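Putative iron-uptake ABC transport system,periplasmic iron-binding protein (Campylobacter jejuni, PDB 3E13) binds ferric iron and probably delivers it, as a periplasmic binding protein, to an ABC transporter for iron uptake. Local coordinates at residues 18-22 against 256-262. Sequence-based numbering, arbitrary orientation.
Sequences IIKKF and FMLSPEI
One turn of helix 14-26, I18 to F22, packs against the bend where helix 247-257 gives way to helix 260-268, the CA atoms of I18 and I262 lying 6.7 Å apart and those of F22 and F256 7.3 Å. With CG anti to the backbone N (chi1 -176°), the F256 ring is sent toward helix 14-26, where CE2 meets O of I18 and CB of F22. F22, which also meets F253 edge to face, turns its edge to one face of this ring in a T-shaped stack, centroids 5.3 Å apart and planes at 62°; CG1 of I262 covers the opposite face, offset toward the rim, while CB of K21 sits at the edge. Deeper in, CG2 of I18 touches SD of M257 at 3.7 Å and CG2 of I262. The I18 side chain is about 8 Å from that of the iron ligand Y12 and about 13 Å from the ferric ion. K21 crosses E261 at about a right angle, its NZ in a salt bridge 3.1 Å from OE2 but not pointing straight at it; water 1 accepts from NZ and donates to OE1. S259, N-cap of helix 260-268, gives N and OG to O of F256, the hydroxyl bond (2.7 Å) lying on a lone pair. Apolar contacts thus make up the buried part of the interface near the iron site, leaving the charged, water-bridged pair on its more exposed side.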
ATOM      1  N   ILE A  18      -4.622  11.975  12.997  1.00 13.22           N
ATOM      2  CA  ILE A  18      -3.190  11.957  13.297  1.00 12.58           C
ATOM      3  C   ILE A  18      -2.599  13.344  13.143  1.00 12.33           C
ATOM      4  O   ILE A  18      -1.824  13.792  13.962  1.00 12.03           O
ATOM      5  CB  ILE A  18      -2.460  10.887  12.394  1.00 12.75           C
ATOM      6  CG1 ILE A  18      -2.966   9.488  12.792  1.00 12.76           C
ATOM      7  CG2 ILE A  18      -0.974  11.093  12.406  1.00 12.22           C
ATOM      8  CD1 ILE A  18      -2.496   8.380  11.912  1.00 14.52           C
ATOM      9  N   ILE A  19      -3.007  14.045  12.097  1.00 12.20           N
ATOM     10  CA  ILE A  19      -2.462  15.334  11.812  1.00 13.47           C
ATOM     11  C   ILE A  19      -2.905  16.325  12.895  1.00 13.19           C
ATOM     12  O   ILE A  19      -2.103  17.113  13.363  1.00 13.42           O
ATOM     13  CB  ILE A  19      -2.846  15.770  10.377  1.00 14.47           C
ATOM     14  CG1 ILE A  19      -1.980  14.975   9.347  1.00 15.72           C
ATOM     15  CG2 ILE A  19      -2.692  17.278  10.233  1.00 14.17           C
ATOM     16  CD1 ILE A  19      -2.561  14.968   7.959  1.00 17.05           C
ATOM     17  N   LYS A  20      -4.155  16.247  13.317  1.00 14.49           N
ATOM     18  CA  LYS A  20      -4.673  17.106  14.388  1.00 16.27           C
ATOM     19  C   LYS A  20      -3.903  16.889  15.652  1.00 15.49           C
ATOM     20  O   LYS A  20      -3.496  17.856  16.332  1.00 14.11           O
ATOM     21  CB  LYS A  20      -6.146  16.797  14.643  1.00 16.71           C
ATOM     22  CG  LYS A  20      -7.101  17.471  13.709  1.00 24.58           C
ATOM     23  CD  LYS A  20      -8.510  17.500  14.351  1.00 30.27           C
ATOM     24  CE  LYS A  20      -9.579  16.975  13.403  1.00 34.83           C
ATOM     25  NZ  LYS A  20     -10.930  17.320  13.921  1.00 37.33           N
ATOM     26  N   LYS A  21      -3.603  15.634  15.942  1.00 14.08           N
ATOM     27  CA  LYS A  21      -2.795  15.350  17.111  1.00 13.91           C
ATOM     28  C   LYS A  21      -1.402  15.949  17.016  1.00 12.78           C
ATOM     29  O   LYS A  21      -0.897  16.428  18.022  1.00 15.06           O
ATOM     30  CB  LYS A  21      -2.750  13.873  17.383  1.00 14.61           C
ATOM     31  CG  LYS A  21      -4.071  13.359  17.889  1.00 15.93           C
ATOM     32  CD  LYS A  21      -4.051  11.881  18.004  1.00 20.55           C
ATOM     33  CE  LYS A  21      -3.869  11.462  19.388  1.00 24.93           C
ATOM     34  NZ  LYS A  21      -4.995  11.915  20.332  1.00 27.49           N
ATOM     35  N   PHE A  22      -0.787  15.960  15.827  1.00 12.15           N
ATOM     36  CA  PHE A  22       0.520  16.594  15.676  1.00 12.07           C
ATOM     37  C   PHE A  22       0.439  18.108  15.931  1.00 12.90           C
ATOM     38  O   PHE A  22       1.325  18.708  16.589  1.00 14.42           O
ATOM     39  CB  PHE A  22       1.060  16.304  14.258  1.00 12.04           C
ATOM     40  CG  PHE A  22       2.420  16.867  13.989  1.00 12.32           C
ATOM     41  CD1 PHE A  22       3.541  16.272  14.525  1.00 11.77           C
ATOM     42  CD2 PHE A  22       2.568  18.033  13.238  1.00 10.36           C
ATOM     43  CE1 PHE A  22       4.789  16.790  14.325  1.00 12.28           C
ATOM     44  CE2 PHE A  22       3.813  18.559  13.010  1.00 12.90           C
ATOM     45  CZ  PHE A  22       4.909  17.953  13.527  1.00 10.54           C
ATOM     46  N   PHE A 256       7.014  11.460  14.817  1.00  9.96           N
ATOM     47  CA  PHE A 256       5.684  11.374  15.392  1.00  9.86           C
ATOM     48  C   PHE A 256       4.895  10.199  14.766  1.00  9.57           C
ATOM     49  O   PHE A 256       4.145   9.498  15.450  1.00 10.28           O
ATOM     50  CB  PHE A 256       4.983  12.716  15.158  1.00  9.78           C
ATOM     51  CG  PHE A 256       3.628  12.831  15.786  1.00 11.38           C
ATOM     52  CD1 PHE A 256       3.495  12.970  17.162  1.00 14.48           C
ATOM     53  CD2 PHE A 256       2.479  12.817  15.004  1.00 12.45           C
ATOM     54  CE1 PHE A 256       2.229  13.123  17.755  1.00 14.21           C
ATOM     55  CE2 PHE A 256       1.200  12.954  15.618  1.00 13.58           C
ATOM     56  CZ  PHE A 256       1.111  13.088  16.988  1.00 14.58           C
ATOM     57  N   MET A 257       5.087   9.950  13.477  1.00  8.49           N
ATOM     58  CA  MET A 257       4.387   8.848  12.811  1.00  9.76           C
ATOM     59  C   MET A 257       4.804   7.477  13.358  1.00  9.28           C
ATOM     60  O   MET A 257       4.028   6.532  13.243  1.00  9.38           O
ATOM     61  CB  MET A 257       4.627   8.868  11.317  1.00  9.10           C
ATOM     62  CG  MET A 257       3.956  10.031  10.548  1.00 11.24           C
ATOM     63  SD  MET A 257       2.238  10.240  10.881  1.00 11.43           S
ATOM     64  CE  MET A 257       1.636   8.687  10.334  1.00 12.24           C
ATOM     65  N   LEU A 258       5.972   7.374  13.973  1.00  8.85           N
ATOM     66  CA  LEU A 258       6.423   6.112  14.597  1.00  8.84           C
ATOM     67  C   LEU A 258       6.214   6.102  16.093  1.00  9.37           C
ATOM     68  O   LEU A 258       6.691   5.183  16.766  1.00  8.94           O
ATOM     69  CB  LEU A 258       7.891   5.801  14.215  1.00 10.62           C
ATOM     70  CG  LEU A 258       8.138   4.979  12.959  1.00 11.39           C
ATOM     71  CD1 LEU A 258       7.652   3.553  13.114  1.00 13.87           C
ATOM     72  CD2 LEU A 258       7.529   5.678  11.751  1.00 10.73           C
ATOM     73  N   SER A 259       5.551   7.121  16.634  1.00  9.06           N
ATOM     74  CA  SER A 259       5.300   7.163  18.092  1.00  9.24           C
ATOM     75  C   SER A 259       4.264   6.118  18.491  1.00  9.33           C
ATOM     76  O   SER A 259       3.487   5.668  17.686  1.00  9.25           O
ATOM     77  CB  SER A 259       4.856   8.557  18.506  1.00  9.71           C
ATOM     78  OG  SER A 259       3.601   8.924  18.002  1.00  9.87           O
ATOM     79  N   PRO A 260       4.299   5.683  19.752  1.00  9.75           N
ATOM     80  CA  PRO A 260       3.359   4.673  20.235  1.00  9.97           C
ATOM     81  C   PRO A 260       1.908   4.949  19.960  1.00 10.82           C
ATOM     82  O   PRO A 260       1.220   4.034  19.455  1.00 10.92           O
ATOM     83  CB  PRO A 260       3.663   4.630  21.735  1.00 10.15           C
ATOM     84  CG  PRO A 260       5.117   5.026  21.818  1.00  9.31           C
ATOM     85  CD  PRO A 260       5.306   6.076  20.755  1.00 10.55           C
ATOM     86  N   GLU A 261       1.440   6.173  20.229  1.00 11.32           N
ATOM     87  CA  GLU A 261       0.044   6.507  20.050  1.00 12.05           C
ATOM     88  C   GLU A 261      -0.384   6.471  18.594  1.00 10.72           C
ATOM     89  O   GLU A 261      -1.458   5.986  18.284  1.00 11.06           O
ATOM     90  CB  GLU A 261      -0.347   7.864  20.694  1.00 13.12           C
ATOM     91  CG  GLU A 261      -1.832   8.159  20.534  1.00 16.87           C
ATOM     92  CD  GLU A 261      -2.361   9.379  21.264  1.00 22.83           C
ATOM     93  OE1 GLU A 261      -1.571  10.249  21.659  1.00 24.01           O
ATOM     94  OE2 GLU A 261      -3.616   9.415  21.463  1.00 25.08           O
ATOM     95  N   ILE A 262       0.499   6.924  17.709  1.00 10.57           N
ATOM     96  CA  ILE A 262       0.134   7.041  16.318  1.00 10.01           C
ATOM     97  C   ILE A 262       0.176   5.662  15.642  1.00 10.10           C
ATOM     98  O   ILE A 262      -0.697   5.341  14.823  1.00  9.12           O
ATOM     99  CB  ILE A 262       1.038   8.056  15.630  1.00 10.49           C
ATOM    100  CG1 ILE A 262       0.892   9.414  16.306  1.00 12.35           C
ATOM    101  CG2 ILE A 262       0.728   8.151  14.159  1.00  9.97           C
ATOM    102  CD1 ILE A 262      -0.581   9.994  16.300  1.00 11.61           C
TER
HETATM  103  O   HOH W   1      -2.994  12.557  22.245  1.00 34.96           O